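Local coordinates for protein BauA (Acinetobacter baumannii, PDB 6HCP) that probably takes up iron across the bacterial outer membrane as a TonB-dependent receptor for ferric preacinetobactin, at residues A[209-214]-A[222-227]. Sequence-based numbering, arbitrary orientation.
Sequences MYRDGD and KESRLF. With C8E ((hydroxyethyloxy)tri(ethyloxy)octane), chain B.
M209 and R211 pair with L226 and S224 across two neighbouring antiparallel strands, their axes 4.6 Å apart and 173° from one another, each pair closed by two backbone N-H...O=C bonds. Between them, the non-hydrogen-bonded pair Y210 and R225 brings its CA atoms to 4.4 Å, and CA-H...O contacts such as R225 CA to M209 O fill the intervals. The two faces of this strand pair meet different surroundings. On the one carrying Y210, D212, E223 and R225, the R225 chain runs alongside the Y210 ring, both heading in one direction. R225 CG meets the edge of the Y210 ring, 3.3 Å from Y210 CD1, and the ring and guanidinium planes are turned 54° apart. E223 OE2 is gripped from opposite faces of its carboxylate: Y210 OH donates from above the plane at 3.2 Å, while R225 NH2 forms a salt bridge with OE2 at 3.0 Å on the syn side; R225 NE adds a third, weak bond. This anchorage probably offsets the closeness of D212, whose OD1 lies 4.4 Å from E223 OE1; a water donates to that same OE1 and, weakly, to D212 OD1. Next to the cluster, the alkyl chain of a bound C8E detergent packs on R225 CB. The opposite face meets the plug: the bent M209 chain brings CE 3.8 Å from S224 CB and also against L226 CB, while S224 CB covers one face of the R211 guanidinium. A water bridges R211 NE and S224 OG; at the guanidinium's far end, NH2 forms a salt bridge with E133 and NH1 a hydrogen bond with S131, and K222 NZ hydrogen-bonds to S97 OG. Detergent outside and plug contacts inside mark a beta hairpin in the transmembrane barrel wall of a TonB-dependent receptor.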
loop_
_atom_site.group_PDB
_atom_site.type_symbol
_atom_site.label_atom_id
_atom_site.label_comp_id
_atom_site.label_asym_id
_atom_site.label_seq_id
_atom_site.Cartn_x
_atom_site.Cartn_y
_atom_site.Cartn_z
ATOM N N MET A 209 -2.047 -11.657 -29.423
ATOM C CA MET A 209 -1.794 -11.356 -28.012
ATOM C C MET A 209 -1.255 -12.606 -27.329
ATOM O O MET A 209 -1.609 -13.755 -27.653
ATOM C CB MET A 209 -3.068 -10.845 -27.335
ATOM C CG MET A 209 -2.951 -10.615 -25.817
ATOM S SD MET A 209 -3.069 -12.145 -24.896
ATOM C CE MET A 209 -4.808 -12.564 -25.091
ATOM N N TYR A 210 -0.268 -12.386 -26.462
ATOM C CA TYR A 210 0.256 -13.430 -25.621
ATOM C C TYR A 210 0.572 -12.795 -24.270
ATOM O O TYR A 210 1.144 -11.732 -24.225
ATOM C CB TYR A 210 1.527 -14.067 -26.202
ATOM C CG TYR A 210 2.116 -15.167 -25.356
ATOM C CD1 TYR A 210 1.414 -16.339 -25.157
ATOM C CD2 TYR A 210 3.321 -15.026 -24.684
ATOM C CE1 TYR A 210 1.883 -17.347 -24.338
ATOM C CE2 TYR A 210 3.804 -16.025 -23.848
ATOM C CZ TYR A 210 3.098 -17.208 -23.701
ATOM O OH TYR A 210 3.508 -18.233 -22.893
ATOM N N ARG A 211 0.211 -13.473 -23.187
ATOM C CA ARG A 211 0.732 -13.085 -21.895
ATOM C C ARG A 211 0.862 -14.315 -21.012
ATOM O O ARG A 211 0.151 -15.308 -21.182
ATOM C CB ARG A 211 -0.092 -11.954 -21.273
ATOM C CG ARG A 211 -1.556 -12.256 -21.064
ATOM C CD ARG A 211 -2.268 -11.011 -20.560
ATOM N NE ARG A 211 -3.672 -11.328 -20.502
ATOM C CZ ARG A 211 -4.564 -10.991 -21.426
ATOM N NH1 ARG A 211 -5.795 -11.466 -21.320
ATOM N NH2 ARG A 211 -4.261 -10.089 -22.348
ATOM N N ASP A 212 1.819 -14.253 -20.077
ATOM C CA ASP A 212 2.098 -15.394 -19.256
ATOM C C ASP A 212 2.857 -14.929 -18.018
ATOM O O ASP A 212 3.670 -14.007 -18.095
ATOM C CB ASP A 212 2.941 -16.421 -20.032
ATOM C CG ASP A 212 3.179 -17.736 -19.314
ATOM O OD1 ASP A 212 2.210 -18.282 -18.759
ATOM O OD2 ASP A 212 4.368 -18.114 -19.185
ATOM N N GLY A 213 2.615 -15.618 -16.902
ATOM C CA GLY A 213 3.397 -15.452 -15.693
ATOM C C GLY A 213 2.537 -15.437 -14.446
ATOM O O GLY A 213 1.299 -15.473 -14.505
ATOM N N ASP A 214 3.215 -15.285 -13.308
ATOM C CA ASP A 214 2.611 -15.247 -12.000
ATOM C C ASP A 214 1.609 -14.107 -11.917
ATOM O O ASP A 214 1.910 -12.972 -12.267
ATOM C CB ASP A 214 3.668 -15.037 -10.917
ATOM C CG ASP A 214 4.586 -16.220 -10.739
ATOM O OD1 ASP A 214 4.222 -17.311 -11.198
ATOM O OD2 ASP A 214 5.566 -16.070 -10.006
ATOM N N LYS A 222 -1.205 -17.173 -14.911
ATOM C CA LYS A 222 -2.219 -17.003 -15.943
ATOM C C LYS A 222 -1.544 -16.846 -17.299
ATOM O O LYS A 222 -0.653 -16.015 -17.444
ATOM C CB LYS A 222 -3.052 -15.757 -15.655
ATOM C CG LYS A 222 -3.889 -15.820 -14.390
ATOM C CD LYS A 222 -4.574 -14.515 -14.142
ATOM C CE LYS A 222 -5.550 -14.543 -12.995
ATOM N NZ LYS A 222 -6.016 -13.174 -12.672
ATOM N N GLU A 223 -1.920 -17.718 -18.242
ATOM C CA GLU A 223 -1.448 -17.666 -19.610
ATOM C C GLU A 223 -2.651 -17.470 -20.544
ATOM O O GLU A 223 -3.713 -18.094 -20.372
ATOM C CB GLU A 223 -0.647 -18.925 -19.926
ATOM C CG GLU A 223 -0.171 -18.971 -21.367
ATOM C CD GLU A 223 0.428 -20.290 -21.826
ATOM O OE1 GLU A 223 0.196 -21.336 -21.158
ATOM O OE2 GLU A 223 1.101 -20.276 -22.876
ATOM N N SER A 224 -2.559 -16.456 -21.400
ATOM C CA SER A 224 -3.556 -16.219 -22.438
ATOM C C SER A 224 -2.852 -16.101 -23.785
ATOM O O SER A 224 -1.751 -15.542 -23.873
ATOM C CB SER A 224 -4.365 -14.978 -22.146
ATOM O OG SER A 224 -4.902 -15.008 -20.835
ATOM N N ARG A 225 -3.558 -16.497 -24.840
ATOM C CA ARG A 225 -3.072 -16.311 -26.199
ATOM C C ARG A 225 -4.282 -16.078 -27.096
ATOM O O ARG A 225 -5.299 -16.735 -26.935
ATOM C CB ARG A 225 -2.349 -17.542 -26.763
ATOM C CG ARG A 225 -1.213 -18.118 -25.935
ATOM C CD ARG A 225 -0.367 -19.088 -26.768
ATOM N NE ARG A 225 0.542 -19.908 -25.961
ATOM C CZ ARG A 225 0.933 -21.148 -26.258
ATOM N NH1 ARG A 225 0.544 -21.717 -27.388
ATOM N NH2 ARG A 225 1.585 -21.858 -25.351
ATOM N N LEU A 226 -4.112 -15.204 -28.082
ATOM C CA LEU A 226 -5.141 -14.954 -29.075
ATOM C C LEU A 226 -4.499 -14.599 -30.415
ATOM O O LEU A 226 -3.567 -13.794 -30.495
ATOM C CB LEU A 226 -6.027 -13.811 -28.589
ATOM C CG LEU A 226 -7.140 -13.385 -29.541
ATOM C CD1 LEU A 226 -8.156 -14.507 -29.697
ATOM C CD2 LEU A 226 -7.817 -12.116 -29.037
ATOM N N PHE A 227 -5.080 -15.155 -31.475
ATOM C CA PHE A 227 -4.832 -14.714 -32.830
ATOM C C PHE A 227 -6.184 -14.587 -33.522
ATOM O O PHE A 227 -6.978 -15.523 -33.473
ATOM C CB PHE A 227 -3.901 -15.690 -33.551
ATOM C CG PHE A 227 -3.630 -15.334 -34.992
ATOM C CD1 PHE A 227 -2.761 -14.301 -35.312
ATOM C CD2 PHE A 227 -4.292 -15.980 -36.023
ATOM C CE1 PHE A 227 -2.558 -13.925 -36.632
ATOM C CE2 PHE A 227 -4.086 -15.605 -37.343
ATOM C CZ PHE A 227 -3.240 -14.562 -37.642
HETATM C C1 C8E B . -2.664 -21.125 -29.288
HETATM C C2 C8E B . -3.543 -19.896 -29.372
HETATM C C3 C8E B . -3.092 -18.890 -30.431
HETATM C C4 C8E B . -1.631 -18.474 -30.261
HETATM C C5 C8E B . -1.299 -17.226 -31.078
HETATM C C6 C8E B . -0.148 -16.444 -30.454
HETATM C C7 C8E B . 0.045 -15.081 -31.106
HETATM C C8 C8E B . 1.254 -14.365 -30.505
HETATM O O9 C8E B . 1.104 -12.943 -30.601
HETATM C C10 C8E B . 2.169 -12.205 -30.004
HETATM C C11 C8E B . 2.127 -10.782 -30.517
HETATM O O12 C8E B . 2.602 -9.905 -29.505
HETATM O O HOH W 1 -4.264 -12.987 -18.416
HETATM O O HOH W 2 1.283 -21.513 -18.434
#